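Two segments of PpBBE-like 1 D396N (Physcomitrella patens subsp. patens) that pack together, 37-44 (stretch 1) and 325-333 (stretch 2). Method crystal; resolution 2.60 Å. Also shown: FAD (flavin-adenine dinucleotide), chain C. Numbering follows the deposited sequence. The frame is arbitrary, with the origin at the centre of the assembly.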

# COMPACT_ATOMS: atom_id res chain seq x y z
N ARG A 37 -3.92 19.16 -7.81
CA ARG A 37 -4.57 18.01 -8.43
C ARG A 37 -3.62 16.86 -8.70
O ARG A 37 -4.09 15.78 -9.09
N LEU A 38 -2.32 17.05 -8.51
CA LEU A 38 -1.35 16.00 -8.78
C LEU A 38 -1.71 14.74 -8.02
O LEU A 38 -2.00 14.77 -6.82
N ALA A 39 -1.71 13.62 -8.74
CA ALA A 39 -1.98 12.31 -8.18
C ALA A 39 -1.06 11.31 -8.86
O ALA A 39 -0.59 11.55 -9.98
N TYR A 40 -0.80 10.19 -8.19
CA TYR A 40 0.09 9.19 -8.78
C TYR A 40 -0.50 8.64 -10.08
O TYR A 40 0.18 8.56 -11.10
N ASN A 41 -1.77 8.24 -10.05
CA ASN A 41 -2.44 7.78 -11.26
C ASN A 41 -3.14 8.99 -11.88
O ASN A 41 -3.94 9.65 -11.22
N LEU A 42 -2.81 9.30 -13.13
CA LEU A 42 -3.42 10.42 -13.82
C LEU A 42 -4.61 9.99 -14.67
O LEU A 42 -5.12 10.80 -15.46
N ARG A 43 -5.08 8.74 -14.54
CA ARG A 43 -6.14 8.28 -15.41
C ARG A 43 -7.46 9.00 -15.14
O ARG A 43 -8.15 9.41 -16.08
N GLU A 44 -7.82 9.18 -13.87
CA GLU A 44 -9.09 9.80 -13.51
C GLU A 44 -8.82 11.16 -12.86
O GLU A 44 -8.68 11.26 -11.65
N PRO A 325 11.79 12.49 -6.01
CA PRO A 325 10.85 13.13 -6.95
C PRO A 325 9.55 12.35 -7.08
O PRO A 325 9.56 11.13 -7.29
N PHE A 326 8.41 13.05 -6.96
CA PHE A 326 7.12 12.41 -7.20
C PHE A 326 6.93 12.19 -8.70
O PHE A 326 6.96 13.15 -9.48
N THR A 327 6.74 10.94 -9.10
CA THR A 327 6.48 10.60 -10.49
C THR A 327 5.06 10.09 -10.63
O THR A 327 4.43 9.67 -9.66
N THR A 328 4.55 10.15 -11.86
CA THR A 328 3.17 9.78 -12.15
C THR A 328 3.12 8.75 -13.28
O THR A 328 4.10 8.55 -14.00
N ASN A 329 1.96 8.12 -13.42
CA ASN A 329 1.72 7.11 -14.45
C ASN A 329 0.23 7.17 -14.80
O ASN A 329 -0.55 7.85 -14.13
N THR A 330 -0.16 6.48 -15.88
CA THR A 330 -1.57 6.32 -16.24
C THR A 330 -1.83 4.85 -16.51
O THR A 330 -1.25 4.29 -17.44
N PHE A 331 -2.71 4.24 -15.72
CA PHE A 331 -2.72 2.78 -15.67
C PHE A 331 -4.01 2.26 -15.09
O PHE A 331 -4.75 2.98 -14.41
N LYS A 332 -4.27 0.99 -15.37
CA LYS A 332 -5.24 0.19 -14.64
C LYS A 332 -4.48 -0.93 -13.92
O LYS A 332 -3.63 -1.58 -14.52
N ALA A 333 -4.77 -1.12 -12.64
CA ALA A 333 -4.14 -2.15 -11.83
C ALA A 333 -5.19 -3.10 -11.26
O ALA A 333 -6.31 -2.70 -10.93

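The two stretches meet along a single beta bridge, Asn41 with Asn329 (CA to CA 5.3 Å), and together bury 672 Å². Two backbone hydrogen bonds fix the register: Asn329 N donates to Tyr40 O at 3.0 Å (161°), and Leu42 N donates to Asn329 O at 2.9 Å (166°).

Near the start of both stretches, Leu38 and Phe326 point toward each other. Leu38 (chi1 t, chi2 p) sets CD2 3.5 Å from Phe326 CD2, while its CD1 lies 3.9 Å from Thr328 CG2. Phe326, with chi1 t, points its ring edge-on at the backbone of stretch 1, with Ala39 C 3.9 Å from Phe326 CE2. The Phe326 CZ tip fits close to Tyr40, 3.7 Å from its N and 3.9 Å from its CB. Ala39 itself turns its CB away, but its O lies 3.2 Å from Thr328 CG2.

Tyr40 has the largest covered area, 112 Å²; its ring fills the hollow bounded by Phe326 CZ, Thr327 O, Asn329 CB and the Phe331 ring. Its CA-to-CB bond runs sideways, and the t rotamer lays the ring along stretch 2: CD1 is 3.2 Å from Thr327 O, and CE2 is 3.3 Å from Phe331 CE1. The two rings meet rim to rim, their centroids 5.5 Å apart and planes at 60°, so this is not a face stack. One Tyr40 face is covered by the FAD methyl C8M, 3.4 Å from Tyr40 CD2. At the ring's far end, a water bridges Tyr40 OH (2.6 Å) and Asn329 ND2 (2.8 Å), accepting from the amide.

Phe331 starts away from stretch 1, yet its p rotamer brings the ring back beneath the Asn41 amide: Asn41 CG sits over one face, 3.4 Å from Phe331 CE1. The same amide clasps the Phe331 backbone, with ND2 donating to Phe331 O at 3.0 Å and OD1 accepting from Phe331 N at 3.2 Å. Asn41 OD1 also accepts from Arg43 N at 3.2 Å, tying the clasp to its own stretch.

Beyond the bridge, Leu42 (m, t) places CD1 3.6 Å from Thr328 OG1 and CB 3.7 Å from Thr330 OG1, lying against both threonines. Arg43 packs CB 3.8 Å from Thr330 CG2, then bends at chi3 (p), allowing NE to donate to Phe331 O at 3.0 Å (169°). Arg43 NH1 forms a salt bridge with Glu44 OE2 at 3.0 Å. A second water accepts from Arg43 NH2 (2.9 Å) and Ala333 N (3.1 Å), extending the polar contact along the strand.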

# COMPACT_ATOMS: atom_id res chain seq x y z
CB ARG A 37 -5.23 18.44 -9.73
CG ARG A 37 -6.26 19.51 -9.53
CD ARG A 37 -6.90 19.90 -10.84
NE ARG A 37 -7.80 18.86 -11.32
CZ ARG A 37 -8.69 19.05 -12.29
NH1 ARG A 37 -8.78 20.24 -12.85
NH2 ARG A 37 -9.48 18.05 -12.67
CB LEU A 38 0.05 16.47 -8.38
CG LEU A 38 1.22 15.56 -8.76
CD1 LEU A 38 1.51 15.64 -10.25
CD2 LEU A 38 2.47 15.86 -7.92
CB ALA A 39 -3.45 11.89 -8.36
CB TYR A 40 0.38 8.07 -7.79
CG TYR A 40 1.25 7.03 -8.44
CD1 TYR A 40 2.60 7.29 -8.68
CD2 TYR A 40 0.72 5.81 -8.86
CE1 TYR A 40 3.41 6.36 -9.29
CE2 TYR A 40 1.51 4.89 -9.48
CZ TYR A 40 2.86 5.16 -9.69
OH TYR A 40 3.66 4.22 -10.31
CB ASN A 41 -3.44 6.67 -10.95
CG ASN A 41 -3.79 5.83 -12.17
OD1 ASN A 41 -3.51 6.20 -13.31
ND2 ASN A 41 -4.43 4.68 -11.93
CB LEU A 42 -2.40 11.16 -14.69
CG LEU A 42 -1.15 11.79 -14.05
CD1 LEU A 42 -0.26 12.37 -15.12
CD2 LEU A 42 -1.46 12.86 -12.99
CB ARG A 43 -6.32 6.77 -15.28
CG ARG A 43 -7.67 6.30 -15.82
CD ARG A 43 -7.73 4.84 -16.11
NE ARG A 43 -7.47 4.03 -14.92
CZ ARG A 43 -8.35 3.85 -13.94
NH1 ARG A 43 -9.53 4.44 -14.01
NH2 ARG A 43 -8.04 3.09 -12.90
CB GLU A 44 -9.88 8.92 -12.54
CG GLU A 44 -10.23 7.55 -13.07
CD GLU A 44 -11.12 7.61 -14.28
OE1 GLU A 44 -11.98 8.53 -14.34
OE2 GLU A 44 -10.97 6.75 -15.16
CB PRO A 325 11.62 13.14 -8.28
CG PRO A 325 13.07 12.96 -7.89
CD PRO A 325 13.09 12.18 -6.62
CB PHE A 326 5.97 13.26 -6.65
CG PHE A 326 4.67 12.51 -6.55
CD1 PHE A 326 4.37 11.75 -5.44
CD2 PHE A 326 3.74 12.57 -7.58
CE1 PHE A 326 3.17 11.05 -5.34
CE2 PHE A 326 2.54 11.88 -7.49
CZ PHE A 326 2.26 11.12 -6.36
CB THR A 327 7.47 9.54 -10.99
OG1 THR A 327 7.30 8.34 -10.23
CG2 THR A 327 8.90 10.02 -10.82
CB THR A 328 2.33 11.01 -12.51
OG1 THR A 328 2.94 11.69 -13.61
CG2 THR A 328 2.24 11.96 -11.34
CB ASN A 329 2.15 5.73 -13.95
CG ASN A 329 2.18 4.67 -15.05
OD1 ASN A 329 2.19 4.99 -16.24
ND2 ASN A 329 2.21 3.40 -14.65
CB THR A 330 -1.96 7.16 -17.46
OG1 THR A 330 -1.71 8.54 -17.18
CG2 THR A 330 -3.43 6.98 -17.78
CB PHE A 331 -1.52 2.25 -14.86
CG PHE A 331 -1.51 2.68 -13.40
CD1 PHE A 331 -0.89 3.86 -13.01
CD2 PHE A 331 -2.08 1.88 -12.41
CE1 PHE A 331 -0.86 4.25 -11.67
CE2 PHE A 331 -2.06 2.26 -11.06
CZ PHE A 331 -1.46 3.44 -10.69
CB LYS A 332 -6.30 -0.38 -15.57
CG LYS A 332 -7.24 -1.39 -14.92
CD LYS A 332 -8.13 -0.74 -13.88
CE LYS A 332 -8.99 -1.79 -13.22
NZ LYS A 332 -9.72 -1.24 -12.06
CB ALA A 333 -3.31 -1.54 -10.70
PA FAD C . -3.84 8.10 -0.84
O1A FAD C . -4.32 8.13 -2.28
O2A FAD C . -3.58 9.49 -0.30
O5B FAD C . -4.80 7.27 0.16
C5B FAD C . -5.41 6.06 -0.24
C4B FAD C . -6.74 5.87 0.48
O4B FAD C . -6.57 6.04 1.87
C3B FAD C . -7.78 6.88 0.03
O3B FAD C . -9.06 6.27 0.12
C2B FAD C . -7.67 7.95 1.09
O2B FAD C . -8.86 8.69 1.20
C1B FAD C . -7.35 7.14 2.33
N9A FAD C . -6.63 7.99 3.30
C8A FAD C . -5.49 8.73 3.07
N7A FAD C . -5.16 9.39 4.19
C5A FAD C . -6.06 9.09 5.15
C6A FAD C . -6.19 9.50 6.46
N6A FAD C . -5.31 10.34 6.98
N1A FAD C . -7.24 9.02 7.23
C2A FAD C . -8.15 8.16 6.67
N3A FAD C . -8.03 7.75 5.36
C4A FAD C . -7.00 8.22 4.61
N1 FAD C . 1.70 -1.06 -1.47
C2 FAD C . 2.38 -1.94 -0.63
O2 FAD C . 1.80 -2.61 0.26
N3 FAD C . 3.75 -2.08 -0.77
C4 FAD C . 4.44 -1.36 -1.73
O4 FAD C . 5.65 -1.49 -1.82
C4X FAD C . 3.76 -0.49 -2.57
N5 FAD C . 4.46 0.26 -3.49
C5X FAD C . 3.86 1.35 -4.09
C6 FAD C . 4.61 2.18 -4.92
C7 FAD C . 4.09 3.36 -5.46
C7M FAD C . 4.95 4.25 -6.33
C8 FAD C . 2.73 3.65 -5.24
C8M FAD C . 2.06 4.85 -5.89
C9 FAD C . 1.95 2.75 -4.48
C9A FAD C . 2.50 1.60 -3.88
N10 FAD C . 1.75 0.67 -3.15
C10 FAD C . 2.39 -0.30 -2.41
C1' FAD C . 0.29 0.85 -2.92
C2' FAD C . 0.09 1.69 -1.66
O2' FAD C . 0.25 0.95 -0.48
C3' FAD C . -1.31 2.27 -1.69
O3' FAD C . -1.39 3.04 -2.87
C4' FAD C . -1.55 3.11 -0.44
O4' FAD C . -2.92 3.04 -0.11
C5' FAD C . -1.09 4.55 -0.65
O5' FAD C . -1.41 5.41 0.43
P FAD C . -1.36 7.00 0.18
O1P FAD C . -1.58 7.72 1.49
O2P FAD C . -0.10 7.46 -0.52
O3P FAD C . -2.49 7.22 -0.93
O HOH W 1 3.00 2.44 -12.14
O HOH W 2 -6.02 1.45 -11.56